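Local structure of hydrolase, putative (Plasmodium vivax, 2B30) at residues A[33-38]-A[68-73]. The protein is a putative hydrolase of the haloacid dehalogenase superfamily, Cof-like subfamily IIB, that probably acts as a metal-dependent phosphatase. Numbering follows the deposited sequence.
Sequences DFDGTL and TGRSKV. With CA (calcium ion), chain E.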
loop_
_atom_site.group_PDB
_atom_site.type_symbol
_atom_site.label_atom_id
_atom_site.label_comp_id
_atom_site.label_asym_id
_atom_site.label_seq_id
_atom_site.Cartn_x
_atom_site.Cartn_y
_atom_site.Cartn_z
ATOM N N ASP A 33 6.172 1.122 -16.271
ATOM C CA ASP A 33 4.799 0.775 -16.661
ATOM C C ASP A 33 4.755 0.469 -18.157
ATOM O O ASP A 33 5.572 0.984 -18.917
ATOM C CB ASP A 33 3.843 1.917 -16.323
ATOM C CG ASP A 33 2.416 1.637 -16.746
ATOM O OD1 ASP A 33 1.897 0.518 -16.518
ATOM O OD2 ASP A 33 1.799 2.554 -17.314
ATOM N N PHE A 34 3.827 -0.386 -18.573
ATOM C CA PHE A 34 3.720 -0.747 -19.982
ATOM C C PHE A 34 2.811 0.225 -20.762
ATOM O O PHE A 34 3.318 1.162 -21.376
ATOM C CB PHE A 34 3.306 -2.216 -20.165
ATOM C CG PHE A 34 3.705 -2.792 -21.503
ATOM C CD1 PHE A 34 5.048 -3.014 -21.803
ATOM C CD2 PHE A 34 2.743 -3.111 -22.463
ATOM C CE1 PHE A 34 5.432 -3.538 -23.039
ATOM C CE2 PHE A 34 3.110 -3.644 -23.701
ATOM C CZ PHE A 34 4.457 -3.856 -23.992
ATOM N N ASP A 35 1.493 0.038 -20.728
ATOM C CA ASP A 35 0.606 0.859 -21.559
ATOM C C ASP A 35 0.548 2.261 -21.024
ATOM O O ASP A 35 0.463 2.468 -19.808
ATOM C CB ASP A 35 -0.816 0.313 -21.594
ATOM C CG ASP A 35 -0.883 -1.053 -22.181
ATOM O OD1 ASP A 35 -0.396 -1.994 -21.513
ATOM O OD2 ASP A 35 -1.409 -1.184 -23.306
ATOM N N GLY A 36 0.577 3.226 -21.936
ATOM C CA GLY A 36 0.559 4.632 -21.565
ATOM C C GLY A 36 1.927 5.164 -21.188
ATOM O O GLY A 36 2.104 6.374 -21.075
ATOM N N THR A 37 2.894 4.269 -21.000
ATOM C CA THR A 37 4.247 4.654 -20.621
ATOM C C THR A 37 5.215 4.137 -21.680
ATOM O O THR A 37 5.736 4.914 -22.464
ATOM C CB THR A 37 4.610 4.126 -19.199
ATOM O OG1 THR A 37 3.673 4.634 -18.235
ATOM C CG2 THR A 37 6.010 4.546 -18.803
ATOM N N LEU A 38 5.423 2.825 -21.720
ATOM C CA LEU A 38 6.343 2.199 -22.668
ATOM C C LEU A 38 5.638 1.838 -23.997
ATOM O O LEU A 38 6.191 2.044 -25.072
ATOM C CB LEU A 38 6.938 0.942 -22.027
ATOM C CG LEU A 38 8.169 0.290 -22.657
ATOM C CD1 LEU A 38 9.392 1.175 -22.492
ATOM C CD2 LEU A 38 8.428 -1.077 -22.026
ATOM N N THR A 68 2.858 -4.047 -14.619
ATOM C CA THR A 68 1.669 -3.817 -15.435
ATOM C C THR A 68 0.486 -4.671 -15.037
ATOM O O THR A 68 0.635 -5.665 -14.328
ATOM C CB THR A 68 1.966 -4.096 -16.917
ATOM O OG1 THR A 68 0.848 -3.696 -17.731
ATOM C CG2 THR A 68 2.280 -5.588 -17.130
ATOM N N GLY A 69 -0.686 -4.267 -15.532
ATOM C CA GLY A 69 -1.907 -5.054 -15.424
ATOM C C GLY A 69 -1.941 -6.245 -16.366
ATOM O O GLY A 69 -2.732 -7.155 -16.179
ATOM N N ARG A 70 -1.090 -6.245 -17.383
ATOM C CA ARG A 70 -1.048 -7.337 -18.341
ATOM C C ARG A 70 -0.315 -8.549 -17.793
ATOM O O ARG A 70 0.319 -8.488 -16.740
ATOM C CB ARG A 70 -0.413 -6.864 -19.649
ATOM C CG ARG A 70 -1.335 -5.942 -20.415
ATOM C CD ARG A 70 -0.629 -5.023 -21.393
ATOM N NE ARG A 70 -0.395 -5.688 -22.669
ATOM C CZ ARG A 70 -0.388 -5.094 -23.866
ATOM N NH1 ARG A 70 -0.595 -3.796 -24.012
ATOM N NH2 ARG A 70 -0.165 -5.827 -24.940
ATOM N N SER A 71 -0.429 -9.660 -18.511
ATOM C CA SER A 71 0.279 -10.883 -18.179
ATOM C C SER A 71 1.653 -10.796 -18.814
ATOM O O SER A 71 1.881 -9.906 -19.634
ATOM C CB SER A 71 -0.481 -12.081 -18.738
ATOM O OG SER A 71 -0.470 -12.068 -20.160
ATOM N N LYS A 72 2.560 -11.710 -18.452
ATOM C CA LYS A 72 3.917 -11.731 -19.043
ATOM C C LYS A 72 3.839 -11.944 -20.547
ATOM O O LYS A 72 4.342 -11.128 -21.310
ATOM C CB LYS A 72 4.818 -12.812 -18.414
ATOM C CG LYS A 72 6.238 -12.869 -19.013
ATOM C CD LYS A 72 7.235 -13.684 -18.144
ATOM C CE LYS A 72 7.003 -15.188 -18.225
ATOM N NZ LYS A 72 6.964 -15.690 -19.633
ATOM N N VAL A 73 3.186 -13.032 -20.952
ATOM C CA VAL A 73 3.047 -13.379 -22.370
ATOM C C VAL A 73 2.330 -12.273 -23.146
ATOM O O VAL A 73 2.588 -12.074 -24.323
ATOM C CB VAL A 73 2.298 -14.733 -22.593
ATOM C CG1 VAL A 73 3.068 -15.888 -21.986
ATOM C CG2 VAL A 73 0.883 -14.690 -22.031
HETATM CA CA CA E . -0.291 1.898 -17.690
#
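R70 and D35 are brought together by their torsions: the arginine chain bends at chi3, and D35 holds CG anti to its carbonyl carbon (chi1 -62°). NH1 of R70 then faces both carboxylate oxygens in a salt bridge. Its bond to D35 OD1 is the straighter, 3.1 Å with an N-H...O angle of 160°, and uses the syn lone pair. NH1 to D35 OD2 is shorter, 2.8 Å, but bent and weak. F34 sends its ring edge over one face of the guanidinium, the planes 79° apart, with CE2 3.7 Å from R70 NH1. F34 CB also lies 4.0 Å from T68 CB. The segment 33-38 carries the DxD motif of the HAD fold, at the end of strand 29-33; T68 follows the neighbouring parallel strand 63-67. A calcium ion is bound closely by D33 OD2 at 2.2 Å, with D33 OD1 farther off at 2.8 Å, and by D248. D35 binds the ion by its backbone O at 2.3 Å, while its carboxylate meets R70. T37 OG1 donates to D33 OD2 on its anti lone pair, 2.9 Å away, and may help orient that ligand. R70 is also held by E162, a salt bridge to NE, and by the backbone O of Y160, a hydrogen bond to NH2.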